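Local coordinates for protein V-type ATPase 116 kDa subunit (PDB 3RRK) that forms part of a rotary V-type ATPase and probably contributes to coupling ATP-driven rotation to proton transport across the membrane, at residues Lys166-Leu178 against Leu190-Ser204. Sequence-based numbering, arbitrary orientation.
Sequences KALQEALADRFVL and LVVVKRSELEAARSS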
ATOM      1  N   LYS A 166      -2.658 -41.262  23.674  1.00 82.07           N
ATOM      2  CA  LYS A 166      -2.010 -41.795  24.864  1.00 92.20           C
ATOM      3  C   LYS A 166      -1.926 -40.749  25.961  1.00 89.34           C
ATOM      4  O   LYS A 166      -2.335 -41.002  27.091  1.00 95.73           O
ATOM      5  CB  LYS A 166      -0.615 -42.335  24.556  1.00106.97           C
ATOM      6  CG  LYS A 166       0.184 -42.670  25.811  1.00119.51           C
ATOM      7  CD  LYS A 166       1.467 -43.427  25.500  1.00129.01           C
ATOM      8  CE  LYS A 166       2.319 -43.622  26.755  1.00135.16           C
ATOM      9  NZ  LYS A 166       2.865 -42.330  27.274  1.00135.26           N
ATOM     10  N   ALA A 167      -1.385 -39.581  25.636  1.00 79.41           N
ATOM     11  CA  ALA A 167      -1.358 -38.472  26.584  1.00 77.15           C
ATOM     12  C   ALA A 167      -2.753 -38.177  27.150  1.00 80.10           C
ATOM     13  O   ALA A 167      -2.941 -38.139  28.363  1.00 78.67           O
ATOM     14  CB  ALA A 167      -0.783 -37.228  25.930  1.00 69.24           C
ATOM     15  N   LEU A 168      -3.725 -37.962  26.268  1.00 76.46           N
ATOM     16  CA  LEU A 168      -5.080 -37.642  26.700  1.00 76.93           C
ATOM     17  C   LEU A 168      -5.608 -38.664  27.688  1.00 85.41           C
ATOM     18  O   LEU A 168      -6.127 -38.299  28.738  1.00 94.74           O
ATOM     19  CB  LEU A 168      -6.032 -37.552  25.510  1.00 74.27           C
ATOM     20  CG  LEU A 168      -5.935 -36.286  24.660  1.00 68.42           C
ATOM     21  CD1 LEU A 168      -6.830 -36.416  23.450  1.00 73.08           C
ATOM     22  CD2 LEU A 168      -6.314 -35.061  25.467  1.00 59.76           C
ATOM     23  N   GLN A 169      -5.487 -39.942  27.353  1.00 84.28           N
ATOM     24  CA  GLN A 169      -5.964 -40.987  28.246  1.00 86.37           C
ATOM     25  C   GLN A 169      -5.199 -40.970  29.559  1.00 88.00           C
ATOM     26  O   GLN A 169      -5.744 -41.265  30.610  1.00 95.61           O
ATOM     27  CB  GLN A 169      -5.839 -42.363  27.604  1.00 96.07           C
ATOM     28  CG  GLN A 169      -6.283 -43.489  28.533  1.00111.89           C
ATOM     29  CD  GLN A 169      -5.796 -44.854  28.081  1.00125.45           C
ATOM     30  OE1 GLN A 169      -5.042 -44.963  27.110  1.00134.36           O
ATOM     31  NE2 GLN A 169      -6.223 -45.906  28.784  1.00123.36           N
ATOM     32  N   GLU A 170      -3.923 -40.637  29.488  1.00 99.84           N
ATOM     33  CA  GLU A 170      -3.094 -40.559  30.680  1.00109.28           C
ATOM     34  C   GLU A 170      -3.683 -39.505  31.611  1.00103.38           C
ATOM     35  O   GLU A 170      -3.587 -39.601  32.830  1.00103.72           O
ATOM     36  CB  GLU A 170      -1.655 -40.191  30.286  1.00114.50           C
ATOM     37  CG  GLU A 170      -0.564 -40.729  31.210  1.00130.98           C
ATOM     38  CD  GLU A 170       0.847 -40.490  30.669  1.00145.94           C
ATOM     39  OE1 GLU A 170       1.009 -40.321  29.438  1.00149.84           O
ATOM     40  OE2 GLU A 170       1.798 -40.467  31.481  1.00151.02           O
ATOM     41  N   ALA A 171      -4.322 -38.508  31.015  1.00 98.44           N
ATOM     42  CA  ALA A 171      -4.716 -37.311  31.737  1.00 93.36           C
ATOM     43  C   ALA A 171      -6.203 -37.282  32.062  1.00 93.19           C
ATOM     44  O   ALA A 171      -6.617 -36.658  33.038  1.00 97.28           O
ATOM     45  CB  ALA A 171      -4.328 -36.074  30.933  1.00 88.88           C
ATOM     46  N   LEU A 172      -7.001 -37.960  31.244  1.00 87.87           N
ATOM     47  CA  LEU A 172      -8.453 -37.881  31.351  1.00 86.70           C
ATOM     48  C   LEU A 172      -9.144 -39.242  31.345  1.00 86.74           C
ATOM     49  O   LEU A 172     -10.373 -39.318  31.365  1.00 95.44           O
ATOM     50  CB  LEU A 172      -9.001 -37.031  30.208  1.00 87.71           C
ATOM     51  CG  LEU A 172      -8.594 -35.559  30.231  1.00 88.95           C
ATOM     52  CD1 LEU A 172      -8.853 -34.907  28.875  1.00 88.14           C
ATOM     53  CD2 LEU A 172      -9.326 -34.830  31.355  1.00 87.07           C
ATOM     54  N   ALA A 173      -8.362 -40.314  31.310  1.00 80.45           N
ATOM     55  CA  ALA A 173      -8.908 -41.664  31.207  1.00 86.39           C
ATOM     56  C   ALA A 173      -9.776 -41.825  29.966  1.00 93.09           C
ATOM     57  O   ALA A 173      -9.288 -41.773  28.834  1.00 95.61           O
ATOM     58  CB  ALA A 173      -9.710 -42.026  32.464  1.00 78.53           C
ATOM     59  N   ASP A 174     -11.070 -42.009  30.199  1.00 94.86           N
ATOM     60  CA  ASP A 174     -12.034 -42.242  29.135  1.00 99.52           C
ATOM     61  C   ASP A 174     -12.967 -41.050  28.936  1.00 93.28           C
ATOM     62  O   ASP A 174     -13.994 -41.169  28.264  1.00 96.69           O
ATOM     63  CB  ASP A 174     -12.855 -43.503  29.435  1.00109.82           C
ATOM     64  CG  ASP A 174     -13.245 -43.624  30.912  1.00118.91           C
ATOM     65  OD1 ASP A 174     -13.259 -42.595  31.629  1.00116.90           O
ATOM     66  OD2 ASP A 174     -13.541 -44.757  31.359  1.00125.50           O
ATOM     67  N   ARG A 175     -12.616 -39.911  29.530  1.00 81.22           N
ATOM     68  CA  ARG A 175     -13.440 -38.705  29.423  1.00 78.56           C
ATOM     69  C   ARG A 175     -12.967 -37.779  28.298  1.00 76.09           C
ATOM     70  O   ARG A 175     -12.685 -36.596  28.528  1.00 74.53           O
ATOM     71  CB  ARG A 175     -13.451 -37.927  30.741  1.00 74.32           C
ATOM     72  CG  ARG A 175     -13.943 -38.689  31.938  1.00 74.62           C
ATOM     73  CD  ARG A 175     -13.604 -37.945  33.214  1.00 85.83           C
ATOM     74  NE  ARG A 175     -12.161 -37.797  33.370  1.00 99.68           N
ATOM     75  CZ  ARG A 175     -11.569 -37.252  34.425  1.00104.79           C
ATOM     76  NH1 ARG A 175     -12.300 -36.797  35.436  1.00111.91           N
ATOM     77  NH2 ARG A 175     -10.245 -37.161  34.471  1.00 99.94           N
ATOM     78  N   PHE A 176     -12.878 -38.326  27.090  1.00 74.39           N
ATOM     79  CA  PHE A 176     -12.570 -37.543  25.896  1.00 70.30           C
ATOM     80  C   PHE A 176     -12.874 -38.351  24.646  1.00 73.79           C
ATOM     81  O   PHE A 176     -12.969 -39.583  24.686  1.00 75.30           O
ATOM     82  CB  PHE A 176     -11.100 -37.105  25.868  1.00 64.45           C
ATOM     83  CG  PHE A 176     -10.136 -38.220  25.561  1.00 62.81           C
ATOM     84  CD1 PHE A 176      -9.741 -38.474  24.252  1.00 65.08           C
ATOM     85  CD2 PHE A 176      -9.619 -39.014  26.583  1.00 68.83           C
ATOM     86  CE1 PHE A 176      -8.842 -39.500  23.966  1.00 73.34           C
ATOM     87  CE2 PHE A 176      -8.721 -40.043  26.309  1.00 73.63           C
ATOM     88  CZ  PHE A 176      -8.330 -40.287  24.999  1.00 75.60           C
ATOM     89  N   VAL A 177     -13.013 -37.645  23.534  1.00 78.16           N
ATOM     90  CA  VAL A 177     -13.194 -38.272  22.233  1.00 76.08           C
ATOM     91  C   VAL A 177     -12.173 -37.700  21.255  1.00 75.83           C
ATOM     92  O   VAL A 177     -12.149 -36.498  20.984  1.00 72.54           O
ATOM     93  CB  VAL A 177     -14.615 -38.037  21.689  1.00 71.58           C
ATOM     94  CG1 VAL A 177     -14.703 -38.472  20.240  1.00 73.95           C
ATOM     95  CG2 VAL A 177     -15.637 -38.775  22.543  1.00 67.21           C
ATOM     96  N   LEU A 178     -11.313 -38.559  20.733  1.00 77.73           N
ATOM     97  CA  LEU A 178     -10.330 -38.111  19.763  1.00 69.15           C
ATOM     98  C   LEU A 178     -10.609 -38.728  18.400  1.00 72.42           C
ATOM     99  O   LEU A 178     -10.452 -39.925  18.206  1.00 80.09           O
ATOM    100  CB  LEU A 178      -8.920 -38.439  20.242  1.00 66.65           C
ATOM    101  CG  LEU A 178      -7.794 -37.964  19.326  1.00 67.73           C
ATOM    102  CD1 LEU A 178      -7.915 -36.458  18.989  1.00 61.69           C
ATOM    103  CD2 LEU A 178      -6.441 -38.296  19.949  1.00 74.12           C
ATOM    104  N   LEU A 190      -9.755 -33.608  16.175  1.00 64.14           N
ATOM    105  CA  LEU A 190     -10.582 -32.864  17.097  1.00 61.23           C
ATOM    106  C   LEU A 190     -10.641 -33.624  18.416  1.00 64.54           C
ATOM    107  O   LEU A 190     -10.790 -34.847  18.428  1.00 65.57           O
ATOM    108  CB  LEU A 190     -11.983 -32.706  16.513  1.00 64.76           C
ATOM    109  CG  LEU A 190     -13.005 -31.947  17.362  1.00 69.02           C
ATOM    110  CD1 LEU A 190     -12.839 -30.456  17.161  1.00 70.12           C
ATOM    111  CD2 LEU A 190     -14.419 -32.381  17.011  1.00 74.97           C
ATOM    112  N   VAL A 191     -10.497 -32.905  19.526  1.00 63.17           N
ATOM    113  CA  VAL A 191     -10.700 -33.505  20.834  1.00 64.12           C
ATOM    114  C   VAL A 191     -11.935 -32.900  21.456  1.00 66.16           C
ATOM    115  O   VAL A 191     -12.215 -31.714  21.269  1.00 63.52           O
ATOM    116  CB  VAL A 191      -9.551 -33.239  21.799  1.00 65.30           C
ATOM    117  CG1 VAL A 191      -9.662 -34.184  23.012  1.00 63.27           C
ATOM    118  CG2 VAL A 191      -8.241 -33.426  21.099  1.00 71.06           C
ATOM    119  N   VAL A 192     -12.656 -33.730  22.203  1.00 63.52           N
ATOM    120  CA  VAL A 192     -13.863 -33.334  22.898  1.00 67.90           C
ATOM    121  C   VAL A 192     -13.792 -33.769  24.355  1.00 68.50           C
ATOM    122  O   VAL A 192     -13.457 -34.912  24.667  1.00 67.69           O
ATOM    123  CB  VAL A 192     -15.090 -33.964  22.247  1.00 73.32           C
ATOM    124  CG1 VAL A 192     -16.365 -33.515  22.968  1.00 70.31           C
ATOM    125  CG2 VAL A 192     -15.124 -33.606  20.763  1.00 71.31           C
ATOM    126  N   VAL A 193     -14.115 -32.845  25.245  1.00 67.34           N
ATOM    127  CA  VAL A 193     -13.889 -33.046  26.667  1.00 68.34           C
ATOM    128  C   VAL A 193     -14.969 -32.309  27.445  1.00 71.94           C
ATOM    129  O   VAL A 193     -15.683 -31.474  26.888  1.00 72.99           O
ATOM    130  CB  VAL A 193     -12.495 -32.491  27.084  1.00 65.72           C
ATOM    131  CG1 VAL A 193     -11.383 -33.458  26.717  1.00 60.54           C
ATOM    132  CG2 VAL A 193     -12.241 -31.140  26.431  1.00 65.72           C
ATOM    133  N   LYS A 194     -15.106 -32.619  28.726  1.00 73.99           N
ATOM    134  CA  LYS A 194     -15.927 -31.785  29.582  1.00 74.28           C
ATOM    135  C   LYS A 194     -15.394 -30.356  29.469  1.00 70.85           C
ATOM    136  O   LYS A 194     -14.179 -30.143  29.448  1.00 65.13           O
ATOM    137  CB  LYS A 194     -15.875 -32.283  31.032  1.00 87.44           C
ATOM    138  CG  LYS A 194     -16.522 -33.662  31.247  1.00 97.77           C
ATOM    139  CD  LYS A 194     -16.199 -34.280  32.618  1.00103.91           C
ATOM    140  CE  LYS A 194     -16.858 -33.527  33.767  1.00111.72           C
ATOM    141  NZ  LYS A 194     -16.855 -34.324  35.025  1.00117.51           N
ATOM    142  N   ARG A 195     -16.296 -29.385  29.359  1.00 70.77           N
ATOM    143  CA  ARG A 195     -15.907 -27.976  29.317  1.00 78.16           C
ATOM    144  C   ARG A 195     -14.887 -27.644  30.404  1.00 79.24           C
ATOM    145  O   ARG A 195     -13.888 -26.965  30.155  1.00 85.86           O
ATOM    146  CB  ARG A 195     -17.127 -27.072  29.475  1.00 79.55           C
ATOM    147  CG  ARG A 195     -16.785 -25.589  29.550  1.00 85.58           C
ATOM    148  CD  ARG A 195     -16.376 -25.025  28.194  1.00 96.95           C
ATOM    149  NE  ARG A 195     -17.510 -24.876  27.281  1.00103.54           N
ATOM    150  CZ  ARG A 195     -17.409 -24.436  26.029  1.00106.34           C
ATOM    151  NH1 ARG A 195     -16.219 -24.103  25.536  1.00112.86           N
ATOM    152  NH2 ARG A 195     -18.493 -24.336  25.268  1.00100.46           N
ATOM    153  N   SER A 196     -15.143 -28.143  31.606  1.00 70.03           N
ATOM    154  CA  SER A 196     -14.281 -27.881  32.753  1.00 72.89           C
ATOM    155  C   SER A 196     -12.881 -28.508  32.646  1.00 68.45           C
ATOM    156  O   SER A 196     -12.043 -28.289  33.509  1.00 71.70           O
ATOM    157  CB  SER A 196     -14.966 -28.343  34.054  1.00 74.08           C
ATOM    158  OG  SER A 196     -15.030 -29.762  34.136  1.00 71.50           O
ATOM    159  N   GLU A 197     -12.626 -29.293  31.609  1.00 68.17           N
ATOM    160  CA  GLU A 197     -11.327 -29.947  31.470  1.00 73.40           C
ATOM    161  C   GLU A 197     -10.626 -29.548  30.179  1.00 71.49           C
ATOM    162  O   GLU A 197      -9.706 -30.231  29.726  1.00 67.88           O
ATOM    163  CB  GLU A 197     -11.489 -31.461  31.507  1.00 74.63           C
ATOM    164  CG  GLU A 197     -12.142 -31.960  32.776  1.00 87.11           C
ATOM    165  CD  GLU A 197     -12.211 -33.469  32.831  1.00 93.88           C
ATOM    166  OE1 GLU A 197     -12.427 -34.095  31.761  1.00100.78           O
ATOM    167  OE2 GLU A 197     -12.035 -34.023  33.940  1.00 87.14           O
ATOM    168  N   LEU A 198     -11.073 -28.444  29.589  1.00 65.95           N
ATOM    169  CA  LEU A 198     -10.556 -28.005  28.305  1.00 62.98           C
ATOM    170  C   LEU A 198      -9.060 -27.776  28.399  1.00 67.57           C
ATOM    171  O   LEU A 198      -8.304 -28.193  27.528  1.00 69.74           O
ATOM    172  CB  LEU A 198     -11.238 -26.717  27.880  1.00 59.70           C
ATOM    173  CG  LEU A 198     -10.940 -26.289  26.454  1.00 60.37           C
ATOM    174  CD1 LEU A 198     -11.166 -27.467  25.495  1.00 57.54           C
ATOM    175  CD2 LEU A 198     -11.771 -25.059  26.070  1.00 61.10           C
ATOM    176  N   GLU A 199      -8.642 -27.126  29.477  1.00 66.58           N
ATOM    177  CA  GLU A 199      -7.235 -26.821  29.705  1.00 65.43           C
ATOM    178  C   GLU A 199      -6.352 -28.039  29.939  1.00 65.55           C
ATOM    179  O   GLU A 199      -5.179 -28.029  29.591  1.00 74.84           O
ATOM    180  CB  GLU A 199      -7.095 -25.815  30.845  1.00 62.34           C
ATOM    181  CG  GLU A 199      -7.746 -24.493  30.487  1.00 67.07           C
ATOM    182  CD  GLU A 199      -7.356 -24.044  29.081  1.00 79.07           C
ATOM    183  OE1 GLU A 199      -6.203 -24.345  28.669  1.00 81.76           O
ATOM    184  OE2 GLU A 199      -8.196 -23.405  28.394  1.00 75.99           O
ATOM    185  N   ALA A 200      -6.915 -29.088  30.515  1.00 67.11           N
ATOM    186  CA  ALA A 200      -6.157 -30.315  30.746  1.00 67.97           C
ATOM    187  C   ALA A 200      -5.830 -30.967  29.417  1.00 64.59           C
ATOM    188  O   ALA A 200      -4.793 -31.606  29.256  1.00 63.84           O
ATOM    189  CB  ALA A 200      -6.957 -31.277  31.628  1.00 58.24           C
ATOM    190  N   ALA A 201      -6.746 -30.813  28.474  1.00 68.28           N
ATOM    191  CA  ALA A 201      -6.572 -31.344  27.139  1.00 69.38           C
ATOM    192  C   ALA A 201      -5.569 -30.481  26.368  1.00 68.34           C
ATOM    193  O   ALA A 201      -4.711 -30.992  25.648  1.00 65.25           O
ATOM    194  CB  ALA A 201      -7.916 -31.375  26.430  1.00 63.27           C
ATOM    195  N   ARG A 202      -5.694 -29.167  26.525  1.00 63.50           N
ATOM    196  CA  ARG A 202      -4.782 -28.225  25.891  1.00 65.15           C
ATOM    197  C   ARG A 202      -3.345 -28.485  26.358  1.00 68.64           C
ATOM    198  O   ARG A 202      -2.417 -28.546  25.553  1.00 64.64           O
ATOM    199  CB  ARG A 202      -5.198 -26.790  26.206  1.00 65.30           C
ATOM    200  CG  ARG A 202      -4.588 -25.764  25.277  1.00 70.39           C
ATOM    201  CD  ARG A 202      -5.014 -24.353  25.624  1.00 71.69           C
ATOM    202  NE  ARG A 202      -6.469 -24.213  25.672  1.00 79.28           N
ATOM    203  CZ  ARG A 202      -7.261 -24.185  24.607  1.00 76.10           C
ATOM    204  NH1 ARG A 202      -6.739 -24.307  23.394  1.00 74.88           N
ATOM    205  NH2 ARG A 202      -8.575 -24.042  24.760  1.00 73.03           N
ATOM    206  N   SER A 203      -3.177 -28.653  27.665  1.00 70.96           N
ATOM    207  CA  SER A 203      -1.888 -28.997  28.239  1.00 71.05           C
ATOM    208  C   SER A 203      -1.284 -30.260  27.615  1.00 64.59           C
ATOM    209  O   SER A 203      -0.075 -30.341  27.382  1.00 62.69           O
ATOM    210  CB  SER A 203      -2.007 -29.163  29.752  1.00 74.20           C
ATOM    211  OG  SER A 203      -0.925 -29.939  30.252  1.00 85.46           O
ATOM    212  N   SER A 204      -2.117 -31.247  27.346  1.00 57.97           N
ATOM    213  CA  SER A 204      -1.614 -32.455  26.720  1.00 65.47           C
ATOM    214  C   SER A 204      -1.054 -32.165  25.345  1.00 75.65           C
ATOM    215  O   SER A 204       0.006 -32.670  24.998  1.00 88.04           O
ATOM    216  CB  SER A 204      -2.700 -33.511  26.629  1.00 67.49           C
ATOM    217  OG  SER A 204      -3.177 -33.802  27.928  1.00 78.62           O
TER
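Leu172 O is gripped from opposite faces of its carbonyl plane by Arg175 N and Arg175 NE, the latter at 3.1 Å, and the NE bond holds the guanidinium beside Glu197 of segment 190-204. The type II' turn so braced, Leu172 to Arg175, links helix 158-172 to the beta hairpin 177-194 in the distal lobe of the cytoplasmic N-terminal domain of subunit I, an alpha-beta layer of two helices on a three-stranded antiparallel sheet. Glu197, the N-cap residue of helix 198-206, places OE2 above one guanidinium face, toward its rim and 3.2 Å from Arg175 NH1, with the two planes nearly perpendicular (89°); charge alone joins them, since no N-H points at the oxygen. Were Glu197 an alanine, Arg175 would probably lose this counter-charge and Leu172 CD2 the carboxylate end that lies against it. In the hairpin, Val177 and Val192 form an antiparallel hydrogen-bonded pair, Val177 N donating to Val192 O at 3.0 Å and Val192 N returning the bond to Val177 O. On the helix-covered face, Leu168 CD1 meets Val191 CG1 tip to tip at 3.6 Å, while Leu168 CB sits over the centre of the Phe176 ring. Leu172 crosses Val193 at about a right angle. Helix segments 166-172 and 198-204 run roughly antiparallel (142°), with Ser204 CB 4.2 Å from Ala167 CB; within its own helix Ser204 OG (chi1 -59°) donates to Ala200 O at 3.0 Å.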